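Side-chain contacts in diaminopimelate decarboxylase (Psychromonas ingrahamii, PDB 4XG1), which probably catalyses the pyridoxal 5'-phosphate-dependent decarboxylation of meso-2,6-diaminopimelate to L-lysine, the last step of lysine biosynthesis: residues B[110-115]-B[121-126]; B[392-397]-B[401-406]; B[158-163]-B[207-212]; B[44-49]-B[54-59]. All coordinates share one frame; numbering follows the deposited sequence.

Contact 1. Residues B[110-115]-B[121-126]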
# COMPACT_ATOMS: atom_id res chain seq x y z
N ILE B 110 17.60 6.29 -16.05
CA ILE B 110 18.45 5.70 -15.03
C ILE B 110 18.25 4.18 -14.93
O ILE B 110 19.22 3.42 -14.88
CB ILE B 110 18.25 6.36 -13.66
CG1 ILE B 110 18.82 7.79 -13.72
CG2 ILE B 110 18.96 5.57 -12.56
CD1 ILE B 110 18.64 8.60 -12.45
N GLU B 111 17.00 3.74 -14.92
CA GLU B 111 16.70 2.32 -14.87
C GLU B 111 17.16 1.65 -16.14
O GLU B 111 17.63 0.54 -16.12
CB GLU B 111 15.19 2.07 -14.65
CG GLU B 111 14.65 2.63 -13.36
CD GLU B 111 13.16 2.33 -13.15
OE1 GLU B 111 12.34 2.94 -13.86
OE2 GLU B 111 12.83 1.51 -12.27
N ILE B 112 16.94 2.29 -17.27
CA ILE B 112 17.29 1.66 -18.55
C ILE B 112 18.81 1.50 -18.70
O ILE B 112 19.30 0.44 -19.10
CB ILE B 112 16.77 2.46 -19.73
CG1 ILE B 112 15.24 2.40 -19.77
CG2 ILE B 112 17.32 1.89 -21.02
CD1 ILE B 112 14.61 3.64 -20.40
N SER B 113 19.53 2.55 -18.33
CA SER B 113 20.97 2.47 -18.21
C SER B 113 21.45 1.34 -17.30
O SER B 113 22.34 0.57 -17.66
CB SER B 113 21.48 3.79 -17.69
OG SER B 113 22.89 3.76 -17.71
N ALA B 114 20.86 1.21 -16.13
CA ALA B 114 21.33 0.19 -15.21
C ALA B 114 21.11 -1.18 -15.78
O ALA B 114 21.94 -2.09 -15.61
CB ALA B 114 20.66 0.31 -13.86
N ALA B 115 19.98 -1.34 -16.45
CA ALA B 115 19.60 -2.65 -16.98
C ALA B 115 20.48 -3.01 -18.19
O ALA B 115 20.86 -4.17 -18.39
CB ALA B 115 18.14 -2.64 -17.37
N MET B 121 18.41 -9.69 -20.76
CA MET B 121 17.85 -10.31 -21.94
C MET B 121 16.99 -9.39 -22.83
O MET B 121 17.16 -9.41 -24.04
CB MET B 121 17.00 -11.51 -21.56
CG MET B 121 16.53 -12.34 -22.74
SD MET B 121 15.65 -13.83 -22.20
CE MET B 121 17.00 -14.83 -21.63
N CYS B 122 16.07 -8.61 -22.27
CA CYS B 122 15.06 -7.94 -23.10
C CYS B 122 14.29 -6.86 -22.34
O CYS B 122 13.99 -7.02 -21.17
CB CYS B 122 14.08 -9.00 -23.66
SG CYS B 122 13.17 -8.51 -25.12
N PHE B 123 13.95 -5.79 -23.03
CA PHE B 123 13.06 -4.76 -22.55
C PHE B 123 11.70 -4.97 -23.20
O PHE B 123 11.60 -4.93 -24.40
CB PHE B 123 13.56 -3.38 -22.94
CG PHE B 123 14.82 -2.97 -22.25
CD1 PHE B 123 16.06 -3.41 -22.71
CD2 PHE B 123 14.79 -2.13 -21.14
CE1 PHE B 123 17.24 -3.03 -22.08
CE2 PHE B 123 15.95 -1.74 -20.50
CZ PHE B 123 17.18 -2.20 -20.97
N ASN B 124 10.66 -5.23 -22.42
CA ASN B 124 9.31 -5.32 -22.93
C ASN B 124 8.73 -3.92 -23.00
O ASN B 124 8.30 -3.38 -21.99
CB ASN B 124 8.48 -6.22 -22.04
CG ASN B 124 8.91 -7.67 -22.10
OD1 ASN B 124 9.49 -8.10 -23.11
ND2 ASN B 124 8.67 -8.44 -21.03
N VAL B 125 8.72 -3.33 -24.20
CA VAL B 125 8.36 -1.93 -24.40
C VAL B 125 6.85 -1.71 -24.54
O VAL B 125 6.15 -2.49 -25.20
CB VAL B 125 9.06 -1.34 -25.66
CG1 VAL B 125 8.64 0.10 -25.92
CG2 VAL B 125 10.56 -1.41 -25.50
N GLU B 126 6.38 -0.61 -23.96
CA GLU B 126 4.95 -0.30 -23.81
C GLU B 126 4.51 1.01 -24.46
O GLU B 126 3.34 1.29 -24.52
CB GLU B 126 4.62 -0.22 -22.31
CG GLU B 126 5.01 -1.49 -21.56
CD GLU B 126 3.91 -2.05 -20.65
OE1 GLU B 126 2.74 -1.66 -20.84
OE2 GLU B 126 4.25 -2.88 -19.77

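Contact 2. Residues B[392-397]-B[401-406]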
# COMPACT_ATOMS: atom_id res chain seq x y z
N GLU B 392 9.13 -11.94 8.03
CA GLU B 392 8.86 -12.95 7.04
C GLU B 392 9.81 -14.10 7.30
O GLU B 392 11.01 -13.91 7.47
CB GLU B 392 9.07 -12.39 5.64
CG GLU B 392 8.04 -11.40 5.20
CD GLU B 392 8.40 -10.69 3.94
OE1 GLU B 392 8.80 -9.51 4.02
OE2 GLU B 392 8.31 -11.28 2.84
N ILE B 393 9.24 -15.31 7.27
CA ILE B 393 9.91 -16.53 7.65
C ILE B 393 9.78 -17.57 6.58
O ILE B 393 8.70 -17.82 6.06
CB ILE B 393 9.26 -17.11 8.88
CG1 ILE B 393 9.39 -16.12 10.01
CG2 ILE B 393 9.94 -18.41 9.32
CD1 ILE B 393 8.50 -16.46 11.19
N LEU B 394 10.89 -18.21 6.26
CA LEU B 394 10.92 -19.26 5.26
C LEU B 394 11.18 -20.60 5.93
O LEU B 394 12.23 -20.77 6.57
CB LEU B 394 12.03 -18.99 4.24
CG LEU B 394 12.03 -19.93 3.03
CD1 LEU B 394 10.67 -20.05 2.35
CD2 LEU B 394 13.03 -19.44 2.02
N VAL B 395 10.25 -21.53 5.75
CA VAL B 395 10.37 -22.85 6.31
C VAL B 395 10.90 -23.86 5.30
O VAL B 395 10.45 -23.93 4.15
CB VAL B 395 9.06 -23.36 6.83
CG1 VAL B 395 9.22 -24.80 7.32
CG2 VAL B 395 8.59 -22.50 7.98
N ASP B 396 11.90 -24.62 5.75
CA ASP B 396 12.51 -25.68 4.96
C ASP B 396 12.55 -26.97 5.79
O ASP B 396 13.32 -27.09 6.74
CB ASP B 396 13.91 -25.29 4.55
CG ASP B 396 14.50 -26.26 3.59
OD1 ASP B 396 13.82 -27.31 3.37
OD2 ASP B 396 15.60 -25.96 3.02
N GLY B 397 11.69 -27.90 5.44
CA GLY B 397 11.59 -29.14 6.17
C GLY B 397 11.27 -28.92 7.62
O GLY B 397 10.14 -28.62 7.98
N PHE B 401 13.84 -20.19 8.77
CA PHE B 401 14.76 -19.09 8.69
C PHE B 401 14.06 -17.74 8.52
O PHE B 401 13.02 -17.60 7.84
CB PHE B 401 15.78 -19.39 7.63
CG PHE B 401 17.00 -18.52 7.69
CD1 PHE B 401 18.07 -18.88 8.50
CD2 PHE B 401 17.11 -17.35 6.92
CE1 PHE B 401 19.22 -18.09 8.53
CE2 PHE B 401 18.26 -16.58 6.94
CZ PHE B 401 19.30 -16.94 7.76
N ILE B 402 14.52 -16.75 9.28
CA ILE B 402 13.98 -15.41 9.20
C ILE B 402 14.58 -14.81 7.97
O ILE B 402 15.78 -14.53 7.95
CB ILE B 402 14.33 -14.55 10.42
CG1 ILE B 402 13.60 -15.08 11.66
CG2 ILE B 402 13.89 -13.12 10.17
CD1 ILE B 402 13.98 -14.43 12.97
N VAL B 403 13.75 -14.60 6.94
CA VAL B 403 14.22 -14.04 5.68
C VAL B 403 13.88 -12.55 5.53
O VAL B 403 14.35 -11.88 4.63
CB VAL B 403 13.67 -14.84 4.47
CG1 VAL B 403 14.30 -16.23 4.45
CG2 VAL B 403 12.14 -14.95 4.48
N ARG B 404 13.05 -12.04 6.42
CA ARG B 404 12.99 -10.60 6.62
C ARG B 404 12.64 -10.25 8.05
O ARG B 404 11.59 -10.62 8.57
CB ARG B 404 12.01 -9.94 5.67
CG ARG B 404 11.87 -8.46 5.94
CD ARG B 404 11.42 -7.63 4.75
NE ARG B 404 11.27 -6.24 5.19
CZ ARG B 404 11.79 -5.16 4.59
NH1 ARG B 404 12.45 -5.22 3.47
NH2 ARG B 404 11.56 -4.00 5.10
N GLU B 405 13.55 -9.57 8.71
CA GLU B 405 13.36 -9.20 10.09
C GLU B 405 12.22 -8.20 10.22
O GLU B 405 12.08 -7.26 9.38
CB GLU B 405 14.62 -8.59 10.64
CG GLU B 405 15.77 -9.57 10.80
CD GLU B 405 17.13 -8.84 10.72
OE1 GLU B 405 17.20 -7.58 10.91
OE2 GLU B 405 18.15 -9.51 10.46
N ARG B 406 11.43 -8.39 11.27
CA ARG B 406 10.46 -7.39 11.66
C ARG B 406 11.17 -6.00 11.72
O ARG B 406 12.28 -5.87 12.27
CB ARG B 406 9.87 -7.74 13.03
CG ARG B 406 8.68 -6.88 13.38
CD ARG B 406 8.02 -7.23 14.67
NE ARG B 406 7.78 -8.66 14.72
CZ ARG B 406 6.77 -9.28 14.13
NH1 ARG B 406 5.86 -8.60 13.42
NH2 ARG B 406 6.64 -10.56 14.28

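Contact 3. Residues B[158-163]-B[207-212]. With TME (propane), chain Q.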
# COMPACT_ATOMS: atom_id res chain seq x y z
N GLY B 158 -16.97 -10.61 -27.10
CA GLY B 158 -18.12 -11.48 -26.86
C GLY B 158 -17.81 -12.80 -26.20
O GLY B 158 -18.71 -13.47 -25.71
N THR B 159 -16.54 -13.19 -26.20
CA THR B 159 -16.13 -14.39 -25.48
C THR B 159 -15.28 -14.11 -24.23
O THR B 159 -15.24 -14.95 -23.32
CB THR B 159 -15.41 -15.37 -26.43
OG1 THR B 159 -16.34 -15.82 -27.44
CG2 THR B 159 -14.92 -16.56 -25.69
N HIS B 160 -14.60 -12.96 -24.16
CA HIS B 160 -13.87 -12.63 -22.94
C HIS B 160 -14.01 -11.14 -22.70
O HIS B 160 -13.12 -10.36 -23.00
CB HIS B 160 -12.42 -13.01 -23.09
CG HIS B 160 -12.21 -14.42 -23.47
ND1 HIS B 160 -12.53 -15.46 -22.63
CD2 HIS B 160 -11.74 -14.98 -24.62
CE1 HIS B 160 -12.27 -16.60 -23.25
NE2 HIS B 160 -11.78 -16.34 -24.45
N PRO B 161 -15.17 -10.75 -22.18
CA PRO B 161 -15.46 -9.33 -22.17
C PRO B 161 -14.53 -8.54 -21.23
O PRO B 161 -14.05 -7.48 -21.59
CB PRO B 161 -16.94 -9.27 -21.75
CG PRO B 161 -17.30 -10.63 -21.24
CD PRO B 161 -16.13 -11.53 -21.38
N TYR B 162 -14.26 -9.06 -20.04
CA TYR B 162 -13.44 -8.32 -19.09
C TYR B 162 -12.00 -8.17 -19.61
O TYR B 162 -11.43 -7.08 -19.60
CB TYR B 162 -13.42 -8.98 -17.71
CG TYR B 162 -14.75 -9.03 -17.02
CD1 TYR B 162 -15.35 -7.86 -16.54
CD2 TYR B 162 -15.43 -10.22 -16.85
CE1 TYR B 162 -16.59 -7.89 -15.90
CE2 TYR B 162 -16.66 -10.26 -16.21
CZ TYR B 162 -17.24 -9.10 -15.73
OH TYR B 162 -18.49 -9.14 -15.10
N ILE B 163 -11.42 -9.28 -20.08
CA ILE B 163 -10.04 -9.21 -20.55
C ILE B 163 -9.92 -8.24 -21.70
O ILE B 163 -8.97 -7.45 -21.80
CB ILE B 163 -9.54 -10.60 -20.95
CG1 ILE B 163 -9.32 -11.45 -19.70
CG2 ILE B 163 -8.25 -10.50 -21.73
CD1 ILE B 163 -9.66 -12.92 -19.92
N GLU B 207 -9.42 -19.31 -16.73
CA GLU B 207 -9.72 -20.05 -17.97
C GLU B 207 -8.46 -20.10 -18.84
O GLU B 207 -7.71 -19.12 -18.90
CB GLU B 207 -10.82 -19.33 -18.76
CG GLU B 207 -12.15 -19.20 -18.04
CD GLU B 207 -13.22 -20.01 -18.75
OE1 GLU B 207 -13.68 -19.58 -19.85
OE2 GLU B 207 -13.57 -21.09 -18.20
N ILE B 208 -8.26 -21.19 -19.57
CA ILE B 208 -7.17 -21.28 -20.57
C ILE B 208 -7.47 -20.48 -21.84
O ILE B 208 -6.57 -19.96 -22.48
CB ILE B 208 -6.93 -22.76 -20.99
CG1 ILE B 208 -6.37 -23.57 -19.82
CG2 ILE B 208 -5.98 -22.92 -22.19
CD1 ILE B 208 -6.58 -25.08 -19.93
N ALA B 209 -8.73 -20.36 -22.19
CA ALA B 209 -9.10 -19.84 -23.50
C ALA B 209 -8.45 -18.52 -23.87
O ALA B 209 -7.92 -18.36 -24.97
CB ALA B 209 -10.61 -19.76 -23.62
N PRO B 210 -8.47 -17.54 -22.96
CA PRO B 210 -7.93 -16.25 -23.39
C PRO B 210 -6.47 -16.30 -23.71
O PRO B 210 -5.97 -15.50 -24.51
CB PRO B 210 -8.19 -15.33 -22.17
CG PRO B 210 -9.02 -16.09 -21.24
CD PRO B 210 -8.90 -17.54 -21.57
N PHE B 211 -5.76 -17.17 -23.02
CA PHE B 211 -4.31 -17.27 -23.22
C PHE B 211 -4.04 -17.79 -24.64
O PHE B 211 -3.27 -17.22 -25.41
CB PHE B 211 -3.71 -18.21 -22.18
CG PHE B 211 -3.80 -17.68 -20.77
CD1 PHE B 211 -2.98 -16.61 -20.37
CD2 PHE B 211 -4.69 -18.22 -19.86
CE1 PHE B 211 -3.06 -16.10 -19.07
CE2 PHE B 211 -4.76 -17.71 -18.56
CZ PHE B 211 -3.96 -16.64 -18.17
N ILE B 212 -4.79 -18.81 -25.01
CA ILE B 212 -4.67 -19.38 -26.35
C ILE B 212 -5.06 -18.37 -27.38
O ILE B 212 -4.37 -18.12 -28.36
CB ILE B 212 -5.59 -20.60 -26.49
CG1 ILE B 212 -5.25 -21.69 -25.48
CG2 ILE B 212 -5.45 -21.16 -27.89
CD1 ILE B 212 -3.81 -22.17 -25.52
C1 TME Q . -11.80 -22.33 -21.23
C2 TME Q . -10.49 -23.04 -20.90
C3 TME Q . -10.33 -23.46 -19.42

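Contact 4. Residues B[44-49]-B[54-59]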
# COMPACT_ATOMS: atom_id res chain seq x y z
N ALA B 44 6.48 -27.22 -11.55
CA ALA B 44 5.25 -27.51 -12.27
C ALA B 44 5.20 -26.75 -13.57
O ALA B 44 4.90 -27.36 -14.60
CB ALA B 44 4.04 -27.18 -11.44
N PHE B 45 5.59 -25.48 -13.56
CA PHE B 45 5.67 -24.71 -14.79
C PHE B 45 6.82 -25.12 -15.71
O PHE B 45 6.67 -25.21 -16.93
CB PHE B 45 5.90 -23.21 -14.48
CG PHE B 45 4.63 -22.39 -14.32
CD1 PHE B 45 3.96 -21.96 -15.42
CD2 PHE B 45 4.15 -22.04 -13.06
CE1 PHE B 45 2.81 -21.22 -15.30
CE2 PHE B 45 2.99 -21.31 -12.92
CZ PHE B 45 2.32 -20.89 -14.07
N ASP B 46 8.00 -25.30 -15.14
CA ASP B 46 9.20 -25.54 -15.92
C ASP B 46 9.15 -26.91 -16.60
O ASP B 46 9.37 -27.02 -17.80
CB ASP B 46 10.41 -25.48 -15.02
CG ASP B 46 11.70 -25.56 -15.79
OD1 ASP B 46 11.93 -24.68 -16.65
OD2 ASP B 46 12.48 -26.50 -15.47
N SER B 47 8.83 -27.94 -15.84
CA SER B 47 8.75 -29.29 -16.37
C SER B 47 7.75 -29.31 -17.52
O SER B 47 8.11 -29.67 -18.65
CB SER B 47 8.29 -30.28 -15.29
OG SER B 47 9.28 -30.40 -14.31
N ALA B 48 6.52 -28.87 -17.23
CA ALA B 48 5.45 -28.92 -18.19
C ALA B 48 5.83 -28.30 -19.52
O ALA B 48 5.32 -28.71 -20.55
CB ALA B 48 4.22 -28.26 -17.63
N ALA B 49 6.76 -27.34 -19.53
CA ALA B 49 7.24 -26.80 -20.79
C ALA B 49 8.26 -27.73 -21.47
O ALA B 49 8.45 -27.67 -22.70
CB ALA B 49 7.84 -25.44 -20.57
N HIS B 54 12.24 -22.74 -23.70
CA HIS B 54 11.52 -21.84 -22.83
C HIS B 54 12.38 -21.20 -21.77
O HIS B 54 13.46 -21.68 -21.43
CB HIS B 54 10.42 -22.59 -22.15
CG HIS B 54 10.90 -23.55 -21.12
ND1 HIS B 54 11.57 -24.70 -21.44
CD2 HIS B 54 10.80 -23.53 -19.77
CE1 HIS B 54 11.87 -25.36 -20.33
NE2 HIS B 54 11.40 -24.67 -19.30
N LEU B 55 11.89 -20.07 -21.26
CA LEU B 55 12.38 -19.52 -20.02
C LEU B 55 11.23 -19.13 -19.09
O LEU B 55 10.25 -18.54 -19.51
CB LEU B 55 13.28 -18.32 -20.28
CG LEU B 55 13.91 -17.73 -19.03
CD1 LEU B 55 14.75 -18.75 -18.30
CD2 LEU B 55 14.75 -16.53 -19.40
N ILE B 56 11.38 -19.49 -17.83
CA ILE B 56 10.46 -19.03 -16.82
C ILE B 56 11.02 -17.87 -16.05
O ILE B 56 11.97 -18.00 -15.28
CB ILE B 56 10.05 -20.17 -15.94
CG1 ILE B 56 9.39 -21.17 -16.87
CG2 ILE B 56 9.15 -19.68 -14.82
CD1 ILE B 56 8.56 -22.20 -16.18
N CYS B 57 10.45 -16.71 -16.35
CA CYS B 57 10.83 -15.43 -15.76
C CYS B 57 9.88 -15.06 -14.61
O CYS B 57 8.92 -14.36 -14.81
CB CYS B 57 10.78 -14.36 -16.81
SG CYS B 57 12.07 -14.58 -17.99
N TYR B 58 10.15 -15.56 -13.42
CA TYR B 58 9.34 -15.26 -12.26
C TYR B 58 9.08 -13.79 -12.14
O TYR B 58 9.99 -12.96 -12.32
CB TYR B 58 9.99 -15.76 -11.00
CG TYR B 58 9.32 -15.26 -9.76
CD1 TYR B 58 8.02 -15.60 -9.47
CD2 TYR B 58 10.01 -14.46 -8.86
CE1 TYR B 58 7.41 -15.17 -8.29
CE2 TYR B 58 9.41 -14.01 -7.70
CZ TYR B 58 8.11 -14.37 -7.42
OH TYR B 58 7.58 -13.91 -6.28
N ALA B 59 7.83 -13.45 -11.85
CA ALA B 59 7.43 -12.05 -11.72
C ALA B 59 7.73 -11.53 -10.29
O ALA B 59 7.00 -11.79 -9.35
CB ALA B 59 5.96 -11.91 -12.04
O HOH W 1 12.80 -21.83 -17.10

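Contact 1. Residues B[110-115]-B[121-126]
Ile112 on the helix and Phe123 on the strand bring the two backbones nearest, CA to CA 8.7 Å, too far for main-chain bonding, and side chains bridge the distance. The Phe123 ring does most of this: CB is directed at the helix, and with CG set anti to the carbonyl carbon (chi1 -68°) the far end of the ring, CE2 and CZ, meets both Ile112 and Ala115, about one turn apart. Ile112 contributes its CG2 branch, 3.9 Å from Phe123 CE2, the two side chains crossing at a slant. Its carbonyl also lies at the ring edge, near the ring plane, with Ile112 O 3.9 Å from Phe123 CZ. The pair belongs to a beta-alpha-beta unit of the TIM barrel, in which helix 109-117 carries the chain from strand 100-102 to the parallel strand 122-125. Ala115 CB approaches the ring obliquely, 3.8 Å from Phe123 CZ, and the same alanine packs on Phe102 of strand 100-102. No hydrogen bond joins the two segments, and the residues that touch are all buried. Ile112 also touches Arg133 of helix 128-140, whereas the neighbouring Asn124 touches Glu274, a predicted cofactor-binding residue.

Contact 2. Residues B[392-397]-B[401-406]
Glu392 places CG anti to its carbonyl carbon (chi1 -71°) and Arg404 places CG anti to its backbone N (chi1 176°), which lays the glutamate carboxylate beside the extended arginine chain on one face of the sheet. Glu392 OE1 touches methylenes: Arg404 CD at 3.3 Å and Arg404 CB at 3.6 Å. The charged groups, their planes 29° apart, stay short of a salt bridge, with Glu392 OE1 4.3 Å from Arg404 NE. Each finds its stronger partner elsewhere: Glu392 OE2 bonds Tyr33 OH, and Arg404 NH1 forms a salt bridge with Glu416 of the second subunit. In the backbone, Glu392 O is gripped twice, by Val403 N at 2.9 Å and Arg404 N at 3.0 Å, both arriving from the same face of its carbonyl plane. Val403 CG2 comes within 3.4 Å of that same Glu392 O, while its CG1 branch packs on Leu394 CB at 3.6 Å. Regular antiparallel pairing resumes with the non-hydrogen-bonded pair Ile393 and Ile402, and Leu394 and Phe401 bond reciprocally through N and O. Leu419 of the second subunit covers Leu394, Phe401 and Val403. Val403 and Arg404 opposite the single Glu392 make a classic beta bulge, here in the hairpin of strands 391-396 and 399-404 at the dimer interface.

Contact 3. Residues B[158-163]-B[207-212]
His160 and Pro210 stand at the starts of two helices, their CA atoms 7.0 Å apart, with His160 in the N-cap position before helix 161-169 and Pro210 in the first turn of helix 209-227. Both lie in the TIM-barrel domain: helix 161-169 in the connection that follows strand 145-152, and helix 209-227 between strands 192-198 and 234-236; they meet at their N-terminal ends. The His160 imidazole carries the contact. Pro210 CG lies over one face in a CH-pi contact, 4.0 Å from the ring centroid and 18° off the normal; the opposite face is met near its rim by Thr159 CG2. Ala209 CB reaches the ring edge instead, 3.6 Å from His160 CE1. The histidine and proline side chains cross at about a right angle, as do those of Ile163 and Pro210, where Ile163 CD1 packs 3.5 Å from Pro210 CG. With an alanine at His160, Pro210 CG and Ala209 CB would probably lose the flat surface between the two helix starts, and Ile163 would be left to hold Pro210 from this side. Beyond Ala209 sits a propane molecule: its C2 is 3.5 Å from Ala209 N, and Glu207 OE1, at the end of a chain bent at chi2, lies 3.6 Å from its C1.

Contact 4. Residues B[44-49]-B[54-59]
Ile56 CD1 marks the tight, buried part of this contact, wedged against the helix 3.3 Å from Phe45 CB and 3.3 Å from Asp46 N. Phe45 turns its ring off toward Pro275 and helices 253-262 and 277-280. Toward the partly exposed side the contact becomes polar. His54 CG lies between its backbone N and carbonyl carbon, bringing the ring across to Asp46 and Ala49. His54 NE2 donates to Asp46 OD1 at 2.7 Å (N-H...O 153°), the carboxylate oxygen lying near the imidazole plane but being met from 50° above its own plane. A water bridges the segments here, donating to Asp46 OD1 at 3.0 Å and accepting from Ile56 N at 2.8 Å. Ala49 CB sits over the centre of one His54 face, 3.6 Å from the centroid, in a CH-pi contact. The other ring nitrogen, ND1, bonds His52 O, which together with Asp46 fixes the ring's rotation. A leucine replacing His54 would probably leave Asp46 OD1 without its ring donor, dependent on the water, and Ala49 CB without its aromatic face. The axes of segments 44-49 and 54-59 run nearly antiparallel (167°), 9.0 Å apart at closest approach, as expected of an outer helix on a TIM-barrel strand; the strand ends at Ala59, which touches the bound pyridoxal phosphate-lysine adduct.

Along the chain contact 4 comes first, followed by contact 1, contact 3 and contact 2, with contact 3 spanning the longest loop of sequence. Strands 54-59 and 122-125 lie in the parallel sheet of the TIM barrel, and contacts 4 and 1, with centres 22 Å apart, touch where Leu55 CD2 packs 3.6 Å from Met121 CE. Contact 3 joins the starts of helices 161-169 and 209-227, its centre 22 Å from that of contact 4 and 29 Å from that of contact 1. Contact 2 sits in the mixed sheet, 38 Å from contact 3 between centres and across the chain's middle. Three contacts thus join elements of the cofactor-binding barrel domain, while contact 2 joins the other sheet to the partner subunit.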